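Local coordinates for homoserine dehydrogenase (Thermoplasma acidophilum, PDB 3ING), which probably catalyses the NADP-dependent homoserine dehydrogenase step that supplies homoserine for threonine and methionine biosynthesis, and is seen here with NADPH bound, at residues 64-67 with 68-71; 98-101 with 102-106; 274-277 with 278-281. All coordinates share one frame; numbering follows the deposited sequence.

Interaction 1. Residues 64-67 with 68-71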
loop_
_atom_site.group_PDB
_atom_site.type_symbol
_atom_site.label_atom_id
_atom_site.label_comp_id
_atom_site.label_asym_id
_atom_site.label_seq_id
_atom_site.Cartn_x
_atom_site.Cartn_y
_atom_site.Cartn_z
ATOM N N THR A 64 8.890 -36.366 -1.723
ATOM C CA THR A 64 7.972 -37.483 -1.705
ATOM C C THR A 64 6.563 -37.159 -2.094
ATOM O O THR A 64 5.761 -38.091 -2.261
ATOM C CB THR A 64 7.854 -38.143 -0.273
ATOM O OG1 THR A 64 7.155 -37.267 0.612
ATOM C CG2 THR A 64 9.224 -38.539 0.274
ATOM N N GLY A 65 6.240 -35.875 -2.156
ATOM C CA GLY A 65 4.894 -35.421 -2.494
ATOM C C GLY A 65 3.927 -35.468 -1.326
ATOM O O GLY A 65 2.732 -35.191 -1.500
ATOM N N ARG A 66 4.422 -35.780 -0.122
ATOM C CA ARG A 66 3.574 -35.835 1.072
ATOM C C ARG A 66 4.215 -35.132 2.260
ATOM O O ARG A 66 5.431 -35.084 2.396
ATOM C CB ARG A 66 3.285 -37.256 1.486
ATOM C CG ARG A 66 2.346 -37.951 0.586
ATOM C CD ARG A 66 2.111 -39.371 1.069
ATOM N NE ARG A 66 3.329 -40.030 1.571
ATOM C CZ ARG A 66 4.311 -40.552 0.820
ATOM N NH1 ARG A 66 4.298 -40.488 -0.518
ATOM N NH2 ARG A 66 5.342 -41.128 1.419
ATOM N N ILE A 67 3.369 -34.583 3.120
ATOM C CA ILE A 67 3.833 -33.891 4.309
ATOM C C ILE A 67 4.398 -34.862 5.299
ATOM O O ILE A 67 5.411 -34.579 5.960
ATOM C CB ILE A 67 2.682 -33.126 4.986
ATOM C CG1 ILE A 67 2.352 -31.908 4.120
ATOM C CG2 ILE A 67 3.054 -32.730 6.454
ATOM C CD1 ILE A 67 3.455 -30.873 4.132
ATOM N N SER A 68 3.732 -35.992 5.420
ATOM C CA SER A 68 4.154 -37.013 6.350
ATOM C C SER A 68 3.538 -38.324 5.956
ATOM O O SER A 68 2.791 -38.408 4.977
ATOM C CB SER A 68 3.673 -36.681 7.750
ATOM O OG SER A 68 2.337 -37.117 7.941
ATOM N N ASP A 69 3.804 -39.348 6.755
ATOM C CA ASP A 69 3.246 -40.654 6.504
ATOM C C ASP A 69 2.205 -40.945 7.560
ATOM O O ASP A 69 2.055 -42.076 7.991
ATOM C CB ASP A 69 4.369 -41.699 6.476
ATOM C CG ASP A 69 5.340 -41.476 5.298
ATOM O OD1 ASP A 69 5.041 -42.009 4.194
ATOM O OD2 ASP A 69 6.379 -40.774 5.486
ATOM N N ARG A 70 1.480 -39.893 7.927
ATOM C CA ARG A 70 0.451 -39.888 8.968
ATOM C C ARG A 70 -0.879 -39.315 8.415
ATOM O O ARG A 70 -1.036 -38.083 8.221
ATOM C CB ARG A 70 0.995 -39.040 10.102
ATOM C CG ARG A 70 0.128 -38.800 11.288
ATOM C CD ARG A 70 1.079 -38.373 12.394
ATOM N NE ARG A 70 0.521 -37.432 13.360
ATOM C CZ ARG A 70 -0.180 -37.763 14.438
ATOM N NH1 ARG A 70 -0.467 -39.043 14.710
ATOM N NH2 ARG A 70 -0.615 -36.789 15.242
ATOM N N ALA A 71 -1.817 -40.230 8.145
ATOM C CA ALA A 71 -3.085 -39.938 7.480
ATOM C C ALA A 71 -3.899 -38.804 8.094
ATOM O O ALA A 71 -4.169 -38.789 9.280
ATOM C CB ALA A 71 -3.936 -41.199 7.401
HETATM O O HOH W 1 6.315 -38.834 3.042
#

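Interaction 2. Residues 98-101 with 102-106. With NDP (NADPH dihydro-nicotinamide-adenine-dinucleotide phosphate), chain C.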
loop_
_atom_site.group_PDB
_atom_site.type_symbol
_atom_site.label_atom_id
_atom_site.label_comp_id
_atom_site.label_asym_id
_atom_site.label_seq_id
_atom_site.Cartn_x
_atom_site.Cartn_y
_atom_site.Cartn_z
ATOM N N ARG A 98 -17.183 -25.966 3.029
ATOM C CA ARG A 98 -16.023 -26.544 3.683
ATOM C C ARG A 98 -15.160 -25.456 4.369
ATOM O O ARG A 98 -14.713 -25.611 5.521
ATOM C CB ARG A 98 -15.186 -27.335 2.656
ATOM C CG ARG A 98 -13.970 -28.009 3.283
ATOM C CD ARG A 98 -13.090 -28.788 2.295
ATOM N NE ARG A 98 -12.551 -27.942 1.234
ATOM C CZ ARG A 98 -11.560 -27.055 1.409
ATOM N NH1 ARG A 98 -10.987 -26.845 2.598
ATOM N NH2 ARG A 98 -11.155 -26.344 0.387
ATOM N N GLU A 99 -14.977 -24.348 3.668
ATOM C CA GLU A 99 -14.189 -23.231 4.146
ATOM C C GLU A 99 -14.878 -22.539 5.323
ATOM O O GLU A 99 -14.247 -22.233 6.346
ATOM C CB GLU A 99 -13.958 -22.262 3.002
ATOM C CG GLU A 99 -13.051 -22.799 1.844
ATOM C CD GLU A 99 -13.750 -23.567 0.713
ATOM O OE1 GLU A 99 -14.925 -23.963 0.877
ATOM O OE2 GLU A 99 -13.071 -23.829 -0.338
ATOM N N TYR A 100 -16.176 -22.275 5.174
ATOM C CA TYR A 100 -16.935 -21.726 6.277
ATOM C C TYR A 100 -16.785 -22.597 7.530
ATOM O O TYR A 100 -16.566 -22.083 8.614
ATOM C CB TYR A 100 -18.421 -21.545 5.927
ATOM C CG TYR A 100 -19.333 -21.480 7.143
ATOM C CD1 TYR A 100 -19.312 -20.384 8.006
ATOM C CD2 TYR A 100 -20.192 -22.514 7.434
ATOM C CE1 TYR A 100 -20.162 -20.339 9.132
ATOM C CE2 TYR A 100 -21.021 -22.487 8.567
ATOM C CZ TYR A 100 -20.997 -21.388 9.390
ATOM O OH TYR A 100 -21.812 -21.336 10.492
ATOM N N SER A 101 -16.923 -23.906 7.378
ATOM C CA SER A 101 -16.819 -24.814 8.476
ATOM C C SER A 101 -15.434 -24.739 9.122
ATOM O O SER A 101 -15.299 -24.731 10.342
ATOM C CB SER A 101 -17.124 -26.237 7.993
ATOM O OG SER A 101 -18.450 -26.323 7.477
ATOM N N LEU A 102 -14.409 -24.673 8.295
ATOM C CA LEU A 102 -13.069 -24.559 8.782
ATOM C C LEU A 102 -12.857 -23.289 9.595
ATOM O O LEU A 102 -12.320 -23.368 10.682
ATOM C CB LEU A 102 -12.092 -24.633 7.616
ATOM C CG LEU A 102 -10.607 -24.589 7.886
ATOM C CD1 LEU A 102 -10.164 -25.817 8.652
ATOM C CD2 LEU A 102 -9.895 -24.452 6.524
ATOM N N TYR A 103 -13.276 -22.147 9.071
ATOM C CA TYR A 103 -13.069 -20.864 9.721
ATOM C C TYR A 103 -13.871 -20.805 11.008
ATOM O O TYR A 103 -13.365 -20.371 12.035
ATOM C CB TYR A 103 -13.433 -19.688 8.800
ATOM C CG TYR A 103 -12.751 -19.729 7.420
ATOM C CD1 TYR A 103 -11.628 -20.491 7.183
ATOM C CD2 TYR A 103 -13.281 -19.022 6.341
ATOM C CE1 TYR A 103 -11.070 -20.540 5.899
ATOM C CE2 TYR A 103 -12.738 -19.089 5.083
ATOM C CZ TYR A 103 -11.634 -19.853 4.869
ATOM O OH TYR A 103 -11.128 -19.911 3.587
ATOM N N ARG A 104 -15.095 -21.338 10.974
ATOM C CA ARG A 104 -15.930 -21.377 12.170
ATOM C C ARG A 104 -15.234 -22.209 13.256
ATOM O O ARG A 104 -15.096 -21.765 14.402
ATOM C CB ARG A 104 -17.302 -21.962 11.848
ATOM C CG ARG A 104 -18.139 -22.116 13.125
ATOM C CD ARG A 104 -19.558 -22.374 12.818
ATOM N NE ARG A 104 -20.295 -22.835 13.994
ATOM C CZ ARG A 104 -21.594 -23.092 14.005
ATOM N NH1 ARG A 104 -22.319 -22.968 12.909
ATOM N NH2 ARG A 104 -22.175 -23.495 15.125
HETATM N N MSE A 105 -14.760 -23.394 12.888
HETATM C CA MSE A 105 -14.019 -24.218 13.836
HETATM C C MSE A 105 -12.821 -23.463 14.414
HETATM O O MSE A 105 -12.588 -23.471 15.650
HETATM C CB MSE A 105 -13.500 -25.482 13.164
HETATM C CG MSE A 105 -12.650 -26.358 14.099
HETATM SE SE MSE A 105 -12.016 -27.955 13.167
HETATM C CE MSE A 105 -13.729 -28.610 12.658
ATOM N N ALA A 106 -12.057 -22.815 13.535
ATOM C CA ALA A 106 -10.911 -22.010 13.962
ATOM C C ALA A 106 -11.323 -20.925 14.953
ATOM O O ALA A 106 -10.733 -20.814 16.030
ATOM C CB ALA A 106 -10.202 -21.390 12.765
HETATM P PA NDP C . -2.587 -26.470 -4.978
HETATM O O1A NDP C . -1.235 -26.401 -5.564
HETATM O O2A NDP C . -3.552 -27.377 -5.643
HETATM O O5B NDP C . -2.505 -26.918 -3.434
HETATM C C5B NDP C . -3.615 -27.196 -2.604
HETATM C C4B NDP C . -3.152 -27.827 -1.300
HETATM O O4B NDP C . -4.239 -28.206 -0.497
HETATM C C3B NDP C . -2.392 -29.140 -1.535
HETATM O O3B NDP C . -1.494 -29.403 -0.468
HETATM C C2B NDP C . -3.483 -30.155 -1.543
HETATM O O2B NDP C . -3.066 -31.456 -1.238
HETATM C C1B NDP C . -4.316 -29.627 -0.405
HETATM N N9A NDP C . -5.719 -30.022 -0.428
HETATM C C8A NDP C . -6.558 -30.291 -1.473
HETATM N N7A NDP C . -7.799 -30.551 -0.952
HETATM C C5A NDP C . -7.730 -30.440 0.383
HETATM C C6A NDP C . -8.700 -30.624 1.346
HETATM N N6A NDP C . -9.987 -30.654 1.009
HETATM N N1A NDP C . -8.305 -30.424 2.620
HETATM C C2A NDP C . -7.009 -30.113 2.979
HETATM N N3A NDP C . -6.025 -29.919 2.028
HETATM C C4A NDP C . -6.437 -30.094 0.738
HETATM O O3 NDP C . -3.220 -24.995 -4.899
HETATM P PN NDP C . -2.409 -23.608 -4.858
HETATM O O1N NDP C . -1.988 -23.247 -6.246
HETATM O O2N NDP C . -1.387 -23.732 -3.772
HETATM O O5D NDP C . -3.548 -22.537 -4.422
HETATM C C5D NDP C . -4.002 -22.655 -3.073
HETATM C C4D NDP C . -5.083 -21.608 -2.821
HETATM O O4D NDP C . -4.507 -20.339 -3.033
HETATM C C3D NDP C . -6.251 -21.690 -3.766
HETATM O O3D NDP C . -7.516 -21.550 -3.109
HETATM C C2D NDP C . -5.999 -20.579 -4.768
HETATM O O2D NDP C . -7.177 -20.082 -5.344
HETATM C C1D NDP C . -5.307 -19.553 -3.902
HETATM N N1N NDP C . -4.515 -18.592 -4.649
HETATM C C2N NDP C . -3.517 -19.040 -5.475
HETATM C C3N NDP C . -2.847 -18.196 -6.349
HETATM C C7N NDP C . -1.685 -18.720 -7.103
HETATM O O7N NDP C . -0.654 -17.834 -7.318
HETATM N N7N NDP C . -1.576 -19.998 -7.443
HETATM C C4N NDP C . -2.936 -16.681 -6.193
HETATM C C5N NDP C . -4.030 -16.301 -5.234
HETATM C C6N NDP C . -4.745 -17.247 -4.503
HETATM P P2B NDP C . -1.885 -32.211 -2.016
HETATM O O1X NDP C . -2.040 -33.594 -1.444
HETATM O O2X NDP C . -0.510 -31.500 -1.855
HETATM O O3X NDP C . -2.303 -32.147 -3.451
#

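Interaction 3. Residues 274-277 with 278-281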
loop_
_atom_site.group_PDB
_atom_site.type_symbol
_atom_site.label_atom_id
_atom_site.label_comp_id
_atom_site.label_asym_id
_atom_site.label_seq_id
_atom_site.Cartn_x
_atom_site.Cartn_y
_atom_site.Cartn_z
ATOM N N ASP A 274 -3.600 4.466 -23.241
ATOM C CA ASP A 274 -3.201 5.228 -22.057
ATOM C C ASP A 274 -3.838 4.769 -20.735
ATOM O O ASP A 274 -3.656 5.402 -19.706
ATOM C CB ASP A 274 -3.487 6.708 -22.304
ATOM C CG ASP A 274 -2.757 7.225 -23.534
ATOM O OD1 ASP A 274 -1.530 6.959 -23.637
ATOM O OD2 ASP A 274 -3.405 7.870 -24.402
ATOM N N ASP A 275 -4.556 3.656 -20.758
ATOM C CA ASP A 275 -5.149 3.098 -19.551
ATOM C C ASP A 275 -4.035 2.578 -18.660
ATOM O O ASP A 275 -3.154 1.903 -19.159
ATOM C CB ASP A 275 -6.046 1.943 -19.985
ATOM C CG ASP A 275 -6.947 1.416 -18.874
ATOM O OD1 ASP A 275 -6.488 1.237 -17.725
ATOM O OD2 ASP A 275 -8.126 1.149 -19.192
ATOM N N PHE A 276 -4.073 2.822 -17.352
ATOM C CA PHE A 276 -3.015 2.289 -16.462
ATOM C C PHE A 276 -2.893 0.783 -16.583
ATOM O O PHE A 276 -1.812 0.215 -16.510
ATOM C CB PHE A 276 -3.259 2.628 -14.994
ATOM C CG PHE A 276 -2.338 1.893 -14.043
ATOM C CD1 PHE A 276 -1.013 2.263 -13.935
ATOM C CD2 PHE A 276 -2.784 0.809 -13.305
ATOM C CE1 PHE A 276 -0.135 1.568 -13.126
ATOM C CE2 PHE A 276 -1.931 0.120 -12.484
ATOM C CZ PHE A 276 -0.591 0.512 -12.376
ATOM N N LEU A 277 -4.014 0.134 -16.797
ATOM C CA LEU A 277 -4.022 -1.327 -16.798
ATOM C C LEU A 277 -3.231 -1.898 -17.956
ATOM O O LEU A 277 -2.822 -3.071 -17.927
ATOM C CB LEU A 277 -5.466 -1.863 -16.786
ATOM C CG LEU A 277 -6.305 -1.552 -15.543
ATOM C CD1 LEU A 277 -7.734 -2.215 -15.635
ATOM C CD2 LEU A 277 -5.517 -1.963 -14.280
HETATM N N MSE A 278 -3.044 -1.101 -18.997
HETATM C CA MSE A 278 -2.216 -1.527 -20.108
HETATM C C MSE A 278 -0.731 -1.461 -19.761
HETATM O O MSE A 278 0.076 -1.975 -20.522
HETATM C CB MSE A 278 -2.512 -0.675 -21.358
HETATM C CG MSE A 278 -3.840 -1.060 -22.018
HETATM SE SE MSE A 278 -3.850 -2.857 -22.786
HETATM C CE MSE A 278 -2.611 -2.445 -24.120
ATOM N N SER A 279 -0.359 -0.881 -18.605
ATOM C CA SER A 279 1.047 -0.876 -18.211
ATOM C C SER A 279 1.432 -2.220 -17.577
ATOM O O SER A 279 2.601 -2.494 -17.375
ATOM C CB SER A 279 1.372 0.230 -17.194
ATOM O OG SER A 279 0.887 -0.087 -15.883
ATOM N N ILE A 280 0.433 -3.033 -17.244
ATOM C CA ILE A 280 0.693 -4.287 -16.559
ATOM C C ILE A 280 1.234 -5.338 -17.516
ATOM O O ILE A 280 0.623 -5.663 -18.549
ATOM C CB ILE A 280 -0.546 -4.779 -15.826
ATOM C CG1 ILE A 280 -1.024 -3.714 -14.832
ATOM C CG2 ILE A 280 -0.266 -6.130 -15.101
ATOM C CD1 ILE A 280 -2.476 -4.001 -14.310
ATOM N N GLY A 281 2.378 -5.890 -17.142
ATOM C CA GLY A 281 3.095 -6.842 -17.982
ATOM C C GLY A 281 2.427 -8.199 -18.004
ATOM O O GLY A 281 1.532 -8.505 -17.203
HETATM O O HOH W 2 -1.934 -5.207 -19.378
#

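Interaction 1. Residues 64-67 with 68-71
Arg66 and Asp69 meet because both side chains leave the backbone with CG anti to the carbonyl carbon (chi1 -72° in the arginine), after which the arginine chain bends at chi3 and carries its guanidinium across to the carboxylate. NH2 of Arg66 donates to OD1 of Asp69 at 2.9 Å, a salt bridge between residues three apart. The bond is fairly straight at the hydrogen, 154°, and reaches the syn side of OD1, somewhat out of the carboxylate plane. The two side chains cross at about a right angle, their flat ends are turned 62° from each other, and a single N-H makes the link. The other carboxylate oxygen is used as well: a water donates to OD2 of Asp69 at 3.1 Å and to OG1 of Thr64 at 3.0 Å, tying the last turn of helix 54-64 to the loop.

That threonine hydroxyl has further work. It also accepts from the backbone N of Arg66 at 3.2 Å, closing an ST turn around Gly65, whose positive phi ends the helix, and is hydrogen-bonded to Asn60 O within the helix. A second ST turn follows at Ser68, whose OG accepts from the backbone N of Arg70 at 2.9 Å while also bonding the carbonyl of Tyr46. Between the two turns Ile67 sends its side chain the other way, inward against Thr12, and its backbone N is held by Asp42.

The salt bridge thus occupies the more exposed side of the loop, with Arg66 resting on Arg44 and Ser45, while Ile67 is buried. Two ST turns lead the chain out of the helix that bears Lys61, which binds NADPH, with Ile67 beside Thr12 of the cofactor site, in a Rossmann-type NADP-binding domain.

Interaction 2. Residues 98-101 with 102-106
The carbonyl oxygen of Glu99 is approached from two directions by Tyr103: the backbone N of Tyr103 donates to it at 2.9 Å, nearly in line with the C=O bond, and the ring of the same tyrosine lies with one face over it, CG at 3.1 Å from that O. With CG anti to its carbonyl carbon (chi1 -53°), the ring runs back along the helix beside Glu99, pointing the same way, and Tyr103 OH comes to 3.7 Å from Glu99 CB. The hydroxyl continues to Asp88 and Thr115, on neighbouring strands of the sheet beneath.

One residue further on, the same i to i+4 spacing yields a polar pair. Tyr100 and Arg104 both hold CG anti to the backbone N and lie alongside each other; the arginine is extended from CG to NE, so that NH1 donates to Tyr100 OH at 3.0 Å with an angle of 148°. Ring and guanidinium planes stand 65° apart, and the hydroxyl sits near the guanidinium edge instead of over its face. The NE of Arg104 is paired with Glu108, another four residues along.

At the beginning of the segment the Arg98 guanidinium has the Glu99 carboxylate off one face and, toward the rim of the other, the adenine amino N6A of NADPH, 3.7 Å from Arg98 NE. Glu99 OE2 lies 3.2 Å from Arg98 NH2 but well out of plane, an attraction of charges only. NH2 also bonds Thr90, while Ser93 and Asn117 hold the glutamate. Leu102 and Ala106 turn to strand 85-88. This is the crossover helix of a beta-alpha-beta unit, between strands 85-88 and 112-115, with its N-terminal turn beside the adenine of a Rossmann-type nucleotide site.

Interaction 3. Residues 274-277 with 278-281
The backbone of residues 275-280 coils into a short run of tight turns, with Met278 N donating to Asp275 O at 3.0 Å, Ser279 N to Phe276 O, and Ile280 N weakly to Leu277 O. An Asx turn opens it, in the connection between strands 261-270 and 286-291 of the antiparallel sheet: Asp275 OD1 accepts from Leu277 N at 2.9 Å, on the anti side of the carboxylate, while OD2 forms a salt bridge with Arg168.

Phe276 O is gripped twice by one residue. Ser279 N meets it from above the carbonyl plane, whereas Ser279 OG, placed between its backbone N and carbonyl carbon (chi1 75°), donates to that oxygen within the plane at 2.8 Å. The same hydroxyl oxygen lies over one face of the Phe276 ring, near the rim, 3.4 Å from CE1. With an alanine here in place of Ser279, Phe276 O would probably lose its in-plane hydroxyl bond and keep the one from the backbone N, and the ring face would lose its contact with OG. Phe276 and Ser279 each also pack on their own counterpart in the second subunit, so this turn lies at the dimer interface.

Leu277 and Ile280 run side by side toward strand 164-170 and its Ile170, CD2 of the leucine 3.7 Å from CD1 of the isoleucine. A water donates to both Leu277 O and Ile280 O, at 2.7 Å each.

Overall arrangement
Interactions 1 and 2 both belong to the nucleotide-binding half of the chain and approach the NADPH from different places. Their centres lie 23 Å apart and their nearest atoms about 14 Å, so they do not touch. In interaction 2, Arg98 reaches the adenine itself; in interaction 1, the Ile67 side chain stays about 6 Å from the cofactor, next to Thr12 and Lys61. Interaction 3 belongs to the other half of the chain, across its centre, with centres 43 Å from interaction 1 and 38 Å from interaction 2. Away from the cofactor site, residues 274-281 meet the second subunit instead. Two of the local contacts thus border the cofactor site and the third the dimer contact.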